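Local structure of phosphoserine phosphatase (Homo sapiens, 6HYY) at residues Ala10-Phe15 with Gln100-Ser105; Cys14-Ser19 with Ile173-Thr178; Gly86-Val91 with Ser117-Pro122; Lys169-Gly174 with Ala186-Gly191. The protein hydrolyses O-phospho-L-serine to serine and phosphate, as a magnesium-dependent phosphatase of the haloacid dehalogenase family. All coordinates share one frame; numbering follows the deposited sequence.

How the contacts relate
Three of the contacts are neighbouring strand pairs in one sheet: 100-105 beside 12-16 (contact 1), 12-16 beside 170-174 (contact 2) and 170-174 beside 188-192 (contact 4). Contacts 1 and 2 share C14 and F15, contacts 2 and 4 share I173 and G174, and their centres lie about 9 to 11 Å apart. Contact 3, between helix 87-96 and the loop before strand 126-133, covers one face of this sheet, touching contact 1 through F15, V101 and L103; along the chain it is nested inside the loop closed by contact 2. The side-by-side strands bring the magnesium ligands D16, D18 and D175 and the serine-pocket residues I104 and S105 to one end of the sheet.

Contact 1 (Ala10-Phe15 with Gln100-Ser105); sequences ADAVCF and QVFLIS. With SER (serine), chain E.
Q100 opens the pairing of two parallel strands by giving its N-H to D11 O and taking V13 N on its own carbonyl, the latter at 2.9 Å. The carboxylate of D11 turns elsewhere, to the backbone N-H groups of K168 and K169. V101 lies on the same face as F15, and its CG1, anti to the backbone N (chi1 178°), reaches the edge of the F15 ring, 3.8 Å from F15 CE2. F102 is bonded through both its N-H and its carbonyl: the N-H goes to V13 O, and the carbonyl receives F15 N in a nearly straight bond of 174°. On the opposite face its ring meets A12 CB at the edge, while C14 SG stands obliquely, 5.1 Å from the F102 ring centroid. L103 brings CD2 to 4.0 Å from F15 CB. I104 closes the series with its N-H on F15 O, and its CD1 tucks 3.7 Å from C14 CB. At S105 the strand reaches the bound serine, whose OG lies 3.0 Å from S105 OG. With backbone bonds and buried apolar side chains filling the strand pair, the polar side-chain chemistry is left to its C-terminal end, where S105 meets the ligand.

Contact 2 (Cys14-Ser19 with Ile173-Thr178); sequences CFDVDS and IGDGAT. With MG (magnesium ion), chain D; SER (serine), chain E; PO4 (phosphate ion), chain C.
D16 and D175 meet through a magnesium ion. D16 OD2 binds it at 2.2 Å, D175 OD1 at 2.3 Å, and the backbone carbonyl of D18 joins them; three waters complete six ligands. The two carboxylate planes are nearly parallel, 17° apart, the side chains crossing at a slant, and D16 OD2 sits only 2.7 Å from D175 OD1, a closeness that the shared cation probably offsets. D175 has its CG between the backbone N and the carbonyl carbon (chi1 67°); OD1 faces the metal, while OD2 accepts a bond from water 1, forms a salt bridge with R198 and lies against S19 CB.

Hydrogen bonds hold the product serine beside the metal. Its OG donates to D16 OD1 at 2.5 Å and accepts the N-H of D18, with a weaker bond from V17, while its amino group reaches D18 OD2. D16 OD1 also pairs with K154. D16-V17-D18 forms the DxD signature of the haloacid dehalogenase fold at the end of strand 12-16; as in relatives, D16 is probably the nucleophile. A separate phosphate ion, probably from the crystallisation liquor, is bound by T178 through N and OG1.

Two backbone bonds pair the strands just before the site: I173 N donates to C14 O, and D16 N to I173 O at 2.9 Å. Farther from the metal, I173 CD1 approaches F15 CE1 obliquely at 3.8 Å, the two side chains running side by side.

Contact 3 (Gly86-Val91 with Ser117-Pro122); sequences GIRELV and SKLNIP
I87, in the first turn of helix 87-96, faces L119 through its CG2 branch, 4.3 Å from L119 CD2. That L119 methyl lies closer to R88: CD2 is 3.8 Å from R88 CA and 3.9 Å from R88 CG, so that it rests on the backbone and the root of the arginine, the two side chains crossing at about a right angle. CG of L119 is anti to its carbonyl carbon (chi1 -61°), which directs the isobutyl group at the helix. Beyond CG the arginine is extended, and its NH2 comes 3.9 Å from K118 CE, obliquely to the guanidinium; K118 NZ is 4.1 Å from that NH2, a like-charge approach probably eased by solvent, since R88 is exposed. One turn on, V91 points at the loop. Its CG1, anti to the backbone N (chi1 172°), is 3.6 Å from L119 O and 4.2 Å from I121 CG1, whose side chain it meets at about a right angle. No hydrogen bond joins the two segments. I121 also packs on V101 and L103, while I87 reaches F15. Such apolar packing of a helix and a helix-to-strand loop over a largely parallel sheet is typical of the Rossmann-like core of haloacid dehalogenase enzymes.

Contact 4 (Lys169-Gly174 with Ala186-Gly191); sequences KIIMIG and ADAFIG
D187 and I170 begin this pairing with a side-chain bond: D187 OD2 uses its anti lone pair to accept I170 N at 2.8 Å, with an angle of 168° at the hydrogen. The aspartate's chi1 of -60° sets CG beside its own backbone N and swings the carboxylate back to the start of strand 170-174. In return I170 O takes the N-H of D187, lying in the carbonyl plane, and a weak, longer bond from A188 N, so both polar atoms of the I170 backbone are bound here.

Regular parallel bonds follow. M172 N donates to A188 O, I190 N to M172 O at 2.9 Å, and G174 N to I190 O at 3.2 Å. The strands belong to a beta-alpha-beta unit whose short helix 177-180 connects them, within the parallel part of the sheet of the Rossmann-like fold.

Apolar contacts occupy both faces. With I190 lie I171, whose CG2 is 4.0 Å from I190 CD1, and I173, whose CG1 lies 4.1 Å from I190 CB in a side-by-side pair. On the opposite face M172 CB touches A186 CB, and M172 CG, lying opposite its backbone N (chi1 176°), meets F189 CD1 at 4.1 Å. The F189 ring reaches past it to the glycine end of the strand, where CZ is 3.5 Å from G174 O, and G191 N sits above one face, offset toward the rim.

Contact 1 (Ala10-Phe15 with Gln100-Ser105)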
loop_
_atom_site.group_PDB
_atom_site.type_symbol
_atom_site.label_atom_id
_atom_site.label_comp_id
_atom_site.label_asym_id
_atom_site.label_seq_id
_atom_site.Cartn_x
_atom_site.Cartn_y
_atom_site.Cartn_z
ATOM N N ALA A 10 -3.687 -14.301 12.912
ATOM C CA ALA A 10 -3.777 -12.846 12.877
ATOM C C ALA A 10 -5.208 -12.385 13.100
ATOM O O ALA A 10 -6.151 -12.975 12.567
ATOM C CB ALA A 10 -3.282 -12.319 11.535
ATOM N N ASP A 11 -5.384 -11.308 13.867
ATOM C CA ASP A 11 -6.697 -10.674 13.868
ATOM C C ASP A 11 -6.740 -9.391 13.049
ATOM O O ASP A 11 -7.829 -8.853 12.841
ATOM C CB ASP A 11 -7.227 -10.431 15.292
ATOM C CG ASP A 11 -6.337 -9.563 16.131
ATOM O OD1 ASP A 11 -5.186 -9.284 15.753
ATOM O OD2 ASP A 11 -6.815 -9.154 17.225
ATOM N N ALA A 12 -5.602 -8.927 12.526
ATOM C CA ALA A 12 -5.601 -7.817 11.587
ATOM C C ALA A 12 -4.473 -8.042 10.590
ATOM O O ALA A 12 -3.395 -8.519 10.953
ATOM C CB ALA A 12 -5.459 -6.454 12.281
ATOM N N VAL A 13 -4.731 -7.726 9.319
ATOM C CA VAL A 13 -3.712 -7.815 8.281
ATOM C C VAL A 13 -3.672 -6.482 7.561
ATOM O O VAL A 13 -4.711 -5.984 7.116
ATOM C CB VAL A 13 -4.009 -8.953 7.291
ATOM C CG1 VAL A 13 -3.031 -8.879 6.099
ATOM C CG2 VAL A 13 -3.941 -10.305 7.964
ATOM N N CYS A 14 -2.489 -5.892 7.474
ATOM C CA CYS A 14 -2.290 -4.636 6.762
ATOM C C CYS A 14 -1.538 -4.936 5.479
ATOM O O CYS A 14 -0.495 -5.591 5.516
ATOM C CB CYS A 14 -1.493 -3.620 7.574
ATOM S SG CYS A 14 -2.253 -3.216 9.160
ATOM N N PHE A 15 -2.079 -4.479 4.357
ATOM C CA PHE A 15 -1.450 -4.655 3.060
ATOM C C PHE A 15 -0.877 -3.335 2.579
ATOM O O PHE A 15 -1.578 -2.316 2.575
ATOM C CB PHE A 15 -2.454 -5.122 2.015
ATOM C CG PHE A 15 -2.921 -6.534 2.160
ATOM C CD1 PHE A 15 -2.234 -7.587 1.564
ATOM C CD2 PHE A 15 -4.082 -6.813 2.871
ATOM C CE1 PHE A 15 -2.677 -8.888 1.683
ATOM C CE2 PHE A 15 -4.553 -8.123 2.978
ATOM C CZ PHE A 15 -3.838 -9.168 2.405
ATOM N N GLN A 100 -9.600 -8.139 10.483
ATOM C CA GLN A 100 -9.695 -6.743 10.058
ATOM C C GLN A 100 -8.605 -6.451 9.033
ATOM O O GLN A 100 -7.426 -6.699 9.296
ATOM C CB GLN A 100 -9.578 -5.816 11.268
ATOM C CG GLN A 100 -10.701 -6.097 12.296
ATOM C CD GLN A 100 -12.086 -5.945 11.696
ATOM O OE1 GLN A 100 -12.515 -4.833 11.408
ATOM N NE2 GLN A 100 -12.786 -7.069 11.477
ATOM N N VAL A 101 -8.991 -5.981 7.847
ATOM C CA VAL A 101 -8.048 -5.786 6.748
ATOM C C VAL A 101 -7.880 -4.298 6.480
ATOM O O VAL A 101 -8.868 -3.561 6.365
ATOM C CB VAL A 101 -8.522 -6.537 5.497
ATOM C CG1 VAL A 101 -7.548 -6.298 4.324
ATOM C CG2 VAL A 101 -8.651 -8.039 5.800
ATOM N N PHE A 102 -6.624 -3.858 6.348
ATOM C CA PHE A 102 -6.299 -2.451 6.171
ATOM C C PHE A 102 -5.415 -2.307 4.950
ATOM O O PHE A 102 -4.693 -3.233 4.594
ATOM C CB PHE A 102 -5.559 -1.848 7.394
ATOM C CG PHE A 102 -6.361 -1.908 8.663
ATOM C CD1 PHE A 102 -6.338 -3.041 9.449
ATOM C CD2 PHE A 102 -7.133 -0.830 9.057
ATOM C CE1 PHE A 102 -7.103 -3.112 10.623
ATOM C CE2 PHE A 102 -7.927 -0.898 10.212
ATOM C CZ PHE A 102 -7.887 -2.034 10.999
ATOM N N LEU A 103 -5.490 -1.135 4.320
ATOM C CA LEU A 103 -4.592 -0.762 3.243
ATOM C C LEU A 103 -3.746 0.413 3.703
ATOM O O LEU A 103 -4.281 1.395 4.232
ATOM C CB LEU A 103 -5.374 -0.386 1.981
ATOM C CG LEU A 103 -6.293 -1.439 1.356
ATOM C CD1 LEU A 103 -6.849 -0.901 0.022
ATOM C CD2 LEU A 103 -5.553 -2.749 1.139
ATOM N N ILE A 104 -2.432 0.317 3.509
ATOM C CA ILE A 104 -1.511 1.383 3.895
ATOM C C ILE A 104 -0.683 1.757 2.677
ATOM O O ILE A 104 -0.130 0.880 2.001
ATOM C CB ILE A 104 -0.587 0.978 5.066
ATOM C CG1 ILE A 104 -1.411 0.434 6.229
ATOM C CG2 ILE A 104 0.243 2.188 5.507
ATOM C CD1 ILE A 104 -0.561 -0.092 7.377
ATOM N N SER A 105 -0.608 3.051 2.386
ATOM C CA SER A 105 0.084 3.450 1.170
ATOM C C SER A 105 0.702 4.832 1.319
ATOM O O SER A 105 0.134 5.717 1.956
ATOM C CB SER A 105 -0.879 3.444 -0.012
ATOM O OG SER A 105 -0.154 3.691 -1.206
HETATM N N SER E . 3.696 4.013 -2.484
HETATM C CA SER E . 3.172 3.274 -1.343
HETATM C C SER E . 4.215 3.215 -0.234
HETATM O O SER E . 4.499 2.126 0.253
HETATM C CB SER E . 2.788 1.863 -1.733
HETATM O OG SER E . 1.713 1.342 -0.987
HETATM O OXT SER E . 4.816 4.212 0.178
#

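Contact 2 (Cys14-Ser19 with Ile173-Thr178)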
loop_
_atom_site.group_PDB
_atom_site.type_symbol
_atom_site.label_atom_id
_atom_site.label_comp_id
_atom_site.label_asym_id
_atom_site.label_seq_id
_atom_site.Cartn_x
_atom_site.Cartn_y
_atom_site.Cartn_z
ATOM N N CYS A 14 -2.489 -5.892 7.474
ATOM C CA CYS A 14 -2.290 -4.636 6.762
ATOM C C CYS A 14 -1.538 -4.936 5.479
ATOM O O CYS A 14 -0.495 -5.591 5.516
ATOM C CB CYS A 14 -1.493 -3.620 7.574
ATOM S SG CYS A 14 -2.253 -3.216 9.160
ATOM N N PHE A 15 -2.079 -4.479 4.357
ATOM C CA PHE A 15 -1.450 -4.655 3.060
ATOM C C PHE A 15 -0.877 -3.335 2.579
ATOM O O PHE A 15 -1.578 -2.316 2.575
ATOM C CB PHE A 15 -2.454 -5.122 2.015
ATOM C CG PHE A 15 -2.921 -6.534 2.160
ATOM C CD1 PHE A 15 -2.234 -7.587 1.564
ATOM C CD2 PHE A 15 -4.082 -6.813 2.871
ATOM C CE1 PHE A 15 -2.677 -8.888 1.683
ATOM C CE2 PHE A 15 -4.553 -8.123 2.978
ATOM C CZ PHE A 15 -3.838 -9.168 2.405
ATOM N N ASP A 16 0.378 -3.370 2.144
ATOM C CA ASP A 16 0.913 -2.361 1.245
ATOM C C ASP A 16 0.100 -2.352 -0.050
ATOM O O ASP A 16 -0.347 -3.401 -0.515
ATOM C CB ASP A 16 2.383 -2.714 0.980
ATOM C CG ASP A 16 3.019 -1.884 -0.123
ATOM O OD1 ASP A 16 2.974 -0.653 -0.039
ATOM O OD2 ASP A 16 3.586 -2.492 -1.039
ATOM N N VAL A 17 -0.085 -1.168 -0.641
ATOM C CA VAL A 17 -0.833 -1.095 -1.900
ATOM C C VAL A 17 0.066 -1.238 -3.133
ATOM O O VAL A 17 -0.063 -2.219 -3.890
ATOM C CB VAL A 17 -1.665 0.197 -1.956
ATOM C CG1 VAL A 17 -2.386 0.297 -3.300
ATOM C CG2 VAL A 17 -2.663 0.232 -0.798
ATOM N N ASP A 18 0.983 -0.285 -3.361
ATOM C CA ASP A 18 1.736 -0.276 -4.624
ATOM C C ASP A 18 2.622 -1.514 -4.750
ATOM O O ASP A 18 3.458 -1.794 -3.885
ATOM C CB ASP A 18 2.635 0.962 -4.783
ATOM C CG ASP A 18 1.869 2.285 -4.892
ATOM O OD1 ASP A 18 0.675 2.303 -5.246
ATOM O OD2 ASP A 18 2.492 3.341 -4.621
ATOM N N SER A 19 2.464 -2.229 -5.864
ATOM C CA SER A 19 3.166 -3.457 -6.217
ATOM C C SER A 19 2.822 -4.630 -5.314
ATOM O O SER A 19 3.392 -5.709 -5.475
ATOM C CB SER A 19 4.685 -3.261 -6.258
ATOM O OG SER A 19 4.993 -2.238 -7.189
ATOM N N ILE A 173 1.927 -7.092 5.216
ATOM C CA ILE A 173 2.222 -7.788 3.957
ATOM C C ILE A 173 2.605 -6.762 2.914
ATOM O O ILE A 173 1.834 -5.838 2.644
ATOM C CB ILE A 173 1.024 -8.620 3.475
ATOM C CG1 ILE A 173 0.653 -9.663 4.539
ATOM C CG2 ILE A 173 1.357 -9.273 2.102
ATOM C CD1 ILE A 173 -0.435 -10.662 4.129
ATOM N N GLY A 174 3.789 -6.925 2.324
ATOM C CA GLY A 174 4.214 -5.967 1.311
ATOM C C GLY A 174 5.474 -6.423 0.611
ATOM O O GLY A 174 6.102 -7.420 0.986
ATOM N N ASP A 175 5.818 -5.685 -0.441
ATOM C CA ASP A 175 6.911 -6.080 -1.318
ATOM C C ASP A 175 8.245 -5.441 -0.980
ATOM O O ASP A 175 9.279 -5.949 -1.429
ATOM C CB ASP A 175 6.570 -5.730 -2.773
ATOM C CG ASP A 175 6.498 -4.235 -3.008
ATOM O OD1 ASP A 175 5.686 -3.573 -2.343
ATOM O OD2 ASP A 175 7.256 -3.702 -3.861
ATOM N N GLY A 176 8.265 -4.360 -0.195
ATOM C CA GLY A 176 9.425 -3.501 -0.107
ATOM C C GLY A 176 10.048 -3.456 1.279
ATOM O O GLY A 176 9.485 -3.937 2.264
ATOM N N ALA A 177 11.235 -2.848 1.336
ATOM C CA ALA A 177 11.930 -2.749 2.615
ATOM C C ALA A 177 11.149 -1.916 3.629
ATOM O O ALA A 177 11.178 -2.225 4.831
ATOM C CB ALA A 177 13.334 -2.175 2.396
ATOM N N THR A 178 10.426 -0.882 3.177
ATOM C CA THR A 178 9.626 -0.099 4.118
ATOM C C THR A 178 8.516 -0.932 4.744
ATOM O O THR A 178 8.111 -0.664 5.878
ATOM C CB THR A 178 9.044 1.148 3.453
ATOM O OG1 THR A 178 8.084 0.780 2.448
ATOM C CG2 THR A 178 10.156 1.987 2.842
HETATM MG MG MG D . 5.031 -1.398 -2.266
HETATM N N SER E . 3.696 4.013 -2.484
HETATM C CA SER E . 3.172 3.274 -1.343
HETATM C C SER E . 4.215 3.215 -0.234
HETATM O O SER E . 4.499 2.126 0.253
HETATM C CB SER E . 2.788 1.863 -1.733
HETATM O OG SER E . 1.713 1.342 -0.987
HETATM O OXT SER E . 4.816 4.212 0.178
HETATM P P PO4 C . 9.819 0.582 -0.697
HETATM O O1 PO4 C . 8.515 0.877 -1.391
HETATM O O2 PO4 C . 9.578 -0.311 0.487
HETATM O O3 PO4 C . 10.767 -0.081 -1.669
HETATM O O4 PO4 C . 10.463 1.876 -0.252
HETATM O O HOH W 1 6.488 -1.106 -3.948
HETATM O O HOH W 2 5.258 0.626 -2.259
HETATM O O HOH W 3 6.464 -0.990 -0.607
#

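Contact 3 (Gly86-Val91 with Ser117-Pro122)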
loop_
_atom_site.group_PDB
_atom_site.type_symbol
_atom_site.label_atom_id
_atom_site.label_comp_id
_atom_site.label_asym_id
_atom_site.label_seq_id
_atom_site.Cartn_x
_atom_site.Cartn_y
_atom_site.Cartn_z
ATOM N N GLY A 86 -5.360 -12.909 -7.217
ATOM C CA GLY A 86 -5.519 -13.538 -5.936
ATOM C C GLY A 86 -5.908 -12.621 -4.796
ATOM O O GLY A 86 -6.391 -13.119 -3.779
ATOM N N ILE A 87 -5.714 -11.304 -4.934
ATOM C CA ILE A 87 -5.964 -10.452 -3.760
ATOM C C ILE A 87 -7.461 -10.350 -3.444
ATOM O O ILE A 87 -7.840 -10.321 -2.259
ATOM C CB ILE A 87 -5.302 -9.067 -3.905
ATOM C CG1 ILE A 87 -5.372 -8.287 -2.578
ATOM C CG2 ILE A 87 -5.965 -8.220 -4.920
ATOM C CD1 ILE A 87 -4.678 -8.970 -1.378
ATOM N N ARG A 88 -8.348 -10.357 -4.447
ATOM C CA ARG A 88 -9.782 -10.320 -4.137
ATOM C C ARG A 88 -10.197 -11.533 -3.313
ATOM O O ARG A 88 -10.915 -11.411 -2.306
ATOM C CB ARG A 88 -10.615 -10.281 -5.420
ATOM C CG ARG A 88 -10.575 -8.996 -6.206
ATOM C CD ARG A 88 -11.430 -9.187 -7.491
ATOM N NE ARG A 88 -11.259 -8.098 -8.448
ATOM C CZ ARG A 88 -10.240 -7.992 -9.313
ATOM N NH1 ARG A 88 -9.276 -8.919 -9.392
ATOM N NH2 ARG A 88 -10.186 -6.942 -10.121
ATOM N N GLU A 89 -9.767 -12.727 -3.733
ATOM C CA GLU A 89 -10.120 -13.949 -3.021
ATOM C C GLU A 89 -9.523 -13.952 -1.617
ATOM O O GLU A 89 -10.189 -14.348 -0.657
ATOM C CB GLU A 89 -9.659 -15.177 -3.812
ATOM C CG GLU A 89 -10.194 -16.466 -3.223
ATOM C CD GLU A 89 -9.809 -17.694 -4.024
ATOM O OE1 GLU A 89 -9.175 -17.545 -5.089
ATOM O OE2 GLU A 89 -10.145 -18.805 -3.575
ATOM N N LEU A 90 -8.268 -13.512 -1.486
ATOM C CA LEU A 90 -7.605 -13.493 -0.182
ATOM C C LEU A 90 -8.307 -12.547 0.785
ATOM O O LEU A 90 -8.577 -12.921 1.934
ATOM C CB LEU A 90 -6.134 -13.108 -0.338
ATOM C CG LEU A 90 -5.345 -13.035 0.976
ATOM C CD1 LEU A 90 -5.338 -14.384 1.680
ATOM C CD2 LEU A 90 -3.928 -12.589 0.696
ATOM N N VAL A 91 -8.592 -11.313 0.351
ATOM C CA VAL A 91 -9.300 -10.391 1.251
ATOM C C VAL A 91 -10.668 -10.953 1.603
ATOM O O VAL A 91 -11.116 -10.853 2.752
ATOM C CB VAL A 91 -9.410 -8.982 0.644
ATOM C CG1 VAL A 91 -10.318 -8.107 1.513
ATOM C CG2 VAL A 91 -8.036 -8.321 0.532
ATOM N N SER A 117 -12.615 0.118 -2.245
ATOM C CA SER A 117 -13.920 -0.072 -2.853
ATOM C C SER A 117 -13.821 -0.775 -4.194
ATOM O O SER A 117 -14.412 -0.363 -5.188
ATOM C CB SER A 117 -14.610 1.268 -2.994
ATOM O OG SER A 117 -15.911 1.067 -3.498
ATOM N N LYS A 118 -12.956 -1.777 -4.258
ATOM C CA LYS A 118 -13.160 -2.966 -5.051
ATOM C C LYS A 118 -13.049 -4.201 -4.184
ATOM O O LYS A 118 -13.564 -5.256 -4.568
ATOM C CB LYS A 118 -12.151 -3.050 -6.223
ATOM C CG LYS A 118 -12.638 -2.308 -7.476
ATOM C CD LYS A 118 -11.537 -1.977 -8.489
ATOM C CE LYS A 118 -11.054 -3.216 -9.218
ATOM N NZ LYS A 118 -10.078 -2.894 -10.316
ATOM N N LEU A 119 -12.462 -4.075 -2.990
ATOM C CA LEU A 119 -12.162 -5.187 -2.087
ATOM C C LEU A 119 -13.061 -5.211 -0.856
ATOM O O LEU A 119 -12.768 -5.945 0.105
ATOM C CB LEU A 119 -10.700 -5.115 -1.625
ATOM C CG LEU A 119 -9.665 -5.202 -2.748
ATOM C CD1 LEU A 119 -8.307 -4.676 -2.257
ATOM C CD2 LEU A 119 -9.530 -6.634 -3.235
ATOM N N ASN A 120 -14.115 -4.394 -0.842
ATOM C CA ASN A 120 -15.029 -4.285 0.301
ATOM C C ASN A 120 -14.316 -3.895 1.585
ATOM O O ASN A 120 -14.749 -4.271 2.681
ATOM C CB ASN A 120 -15.796 -5.576 0.509
ATOM C CG ASN A 120 -16.494 -5.987 -0.723
ATOM O OD1 ASN A 120 -16.035 -6.867 -1.440
ATOM N ND2 ASN A 120 -17.591 -5.307 -1.018
ATOM N N ILE A 121 -13.243 -3.130 1.452
ATOM C CA ILE A 121 -12.515 -2.586 2.593
ATOM C C ILE A 121 -13.052 -1.183 2.854
ATOM O O ILE A 121 -12.977 -0.327 1.954
ATOM C CB ILE A 121 -11.009 -2.562 2.317
ATOM C CG1 ILE A 121 -10.478 -3.993 2.143
ATOM C CG2 ILE A 121 -10.255 -1.819 3.448
ATOM C CD1 ILE A 121 -9.030 -4.053 1.625
ATOM N N PRO A 122 -13.581 -0.905 4.039
ATOM C CA PRO A 122 -14.146 0.421 4.299
ATOM C C PRO A 122 -13.083 1.502 4.266
ATOM O O PRO A 122 -11.911 1.274 4.581
ATOM C CB PRO A 122 -14.752 0.281 5.704
ATOM C CG PRO A 122 -14.067 -0.876 6.306
ATOM C CD PRO A 122 -13.728 -1.819 5.182
#

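Contact 4 (Lys169-Gly174 with Ala186-Gly191)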
loop_
_atom_site.group_PDB
_atom_site.type_symbol
_atom_site.label_atom_id
_atom_site.label_comp_id
_atom_site.label_asym_id
_atom_site.label_seq_id
_atom_site.Cartn_x
_atom_site.Cartn_y
_atom_site.Cartn_z
ATOM N N LYS A 169 -2.668 -9.594 17.140
ATOM C CA LYS A 169 -1.647 -10.072 16.219
ATOM C C LYS A 169 -1.898 -9.405 14.869
ATOM O O LYS A 169 -2.810 -9.808 14.144
ATOM C CB LYS A 169 -1.682 -11.587 16.106
ATOM C CG LYS A 169 -0.591 -12.142 15.193
ATOM C CD LYS A 169 -0.164 -13.530 15.629
ATOM C CE LYS A 169 1.260 -13.837 15.192
ATOM N NZ LYS A 169 1.636 -15.242 15.551
ATOM N N ILE A 170 -1.088 -8.398 14.551
ATOM C CA ILE A 170 -1.164 -7.671 13.285
ATOM C C ILE A 170 -0.038 -8.144 12.374
ATOM O O ILE A 170 1.140 -8.111 12.750
ATOM C CB ILE A 170 -1.066 -6.154 13.501
ATOM C CG1 ILE A 170 -2.125 -5.660 14.460
ATOM C CG2 ILE A 170 -1.224 -5.403 12.178
ATOM C CD1 ILE A 170 -1.939 -4.182 14.788
ATOM N N ILE A 171 -0.380 -8.534 11.149
ATOM C CA ILE A 171 0.604 -8.945 10.153
ATOM C C ILE A 171 0.677 -7.863 9.089
ATOM O O ILE A 171 -0.362 -7.380 8.620
ATOM C CB ILE A 171 0.235 -10.297 9.521
ATOM C CG1 ILE A 171 0.186 -11.389 10.609
ATOM C CG2 ILE A 171 1.223 -10.664 8.403
ATOM C CD1 ILE A 171 -0.040 -12.782 10.072
ATOM N N MET A 172 1.896 -7.470 8.727
ATOM C CA MET A 172 2.133 -6.569 7.597
ATOM C C MET A 172 2.532 -7.389 6.371
ATOM O O MET A 172 3.352 -8.297 6.491
ATOM C CB MET A 172 3.251 -5.580 7.924
ATOM C CG MET A 172 3.624 -4.669 6.771
ATOM S SD MET A 172 2.460 -3.297 6.632
ATOM C CE MET A 172 2.540 -2.879 4.882
ATOM N N ILE A 173 1.927 -7.092 5.216
ATOM C CA ILE A 173 2.222 -7.788 3.957
ATOM C C ILE A 173 2.605 -6.762 2.914
ATOM O O ILE A 173 1.834 -5.838 2.644
ATOM C CB ILE A 173 1.024 -8.620 3.475
ATOM C CG1 ILE A 173 0.653 -9.663 4.539
ATOM C CG2 ILE A 173 1.357 -9.273 2.102
ATOM C CD1 ILE A 173 -0.435 -10.662 4.129
ATOM N N GLY A 174 3.789 -6.925 2.324
ATOM C CA GLY A 174 4.214 -5.967 1.311
ATOM C C GLY A 174 5.474 -6.423 0.611
ATOM O O GLY A 174 6.102 -7.420 0.986
ATOM N N ALA A 186 4.416 -4.087 13.788
ATOM C CA ALA A 186 3.608 -5.243 13.438
ATOM C C ALA A 186 4.196 -6.486 14.107
ATOM O O ALA A 186 5.379 -6.524 14.458
ATOM C CB ALA A 186 3.544 -5.434 11.919
ATOM N N ASP A 187 3.355 -7.499 14.306
ATOM C CA ASP A 187 3.798 -8.706 14.991
ATOM C C ASP A 187 4.468 -9.701 14.052
ATOM O O ASP A 187 5.258 -10.537 14.507
ATOM C CB ASP A 187 2.612 -9.335 15.716
ATOM C CG ASP A 187 2.018 -8.394 16.729
ATOM O OD1 ASP A 187 2.743 -8.012 17.688
ATOM O OD2 ASP A 187 0.861 -7.980 16.556
ATOM N N ALA A 188 4.206 -9.608 12.748
ATOM C CA ALA A 188 4.878 -10.445 11.770
ATOM C C ALA A 188 4.846 -9.714 10.439
ATOM O O ALA A 188 4.061 -8.785 10.238
ATOM C CB ALA A 188 4.220 -11.822 11.636
ATOM N N PHE A 189 5.728 -10.141 9.543
ATOM C CA PHE A 189 5.806 -9.593 8.200
ATOM C C PHE A 189 5.844 -10.735 7.195
ATOM O O PHE A 189 6.577 -11.718 7.377
ATOM C CB PHE A 189 7.041 -8.691 8.047
ATOM C CG PHE A 189 7.347 -8.325 6.614
ATOM C CD1 PHE A 189 6.546 -7.422 5.915
ATOM C CD2 PHE A 189 8.427 -8.898 5.966
ATOM C CE1 PHE A 189 6.821 -7.102 4.582
ATOM C CE2 PHE A 189 8.713 -8.576 4.634
ATOM C CZ PHE A 189 7.924 -7.665 3.965
ATOM N N ILE A 190 5.057 -10.607 6.126
ATOM C CA ILE A 190 5.142 -11.509 4.986
ATOM C C ILE A 190 5.517 -10.685 3.762
ATOM O O ILE A 190 4.763 -9.798 3.349
ATOM C CB ILE A 190 3.829 -12.264 4.744
ATOM C CG1 ILE A 190 3.406 -13.014 6.013
ATOM C CG2 ILE A 190 4.023 -13.222 3.575
ATOM C CD1 ILE A 190 2.021 -13.657 5.920
ATOM N N GLY A 191 6.674 -10.990 3.170
ATOM C CA GLY A 191 7.067 -10.324 1.941
ATOM C C GLY A 191 6.345 -10.894 0.739
ATOM O O GLY A 191 5.955 -12.061 0.715
#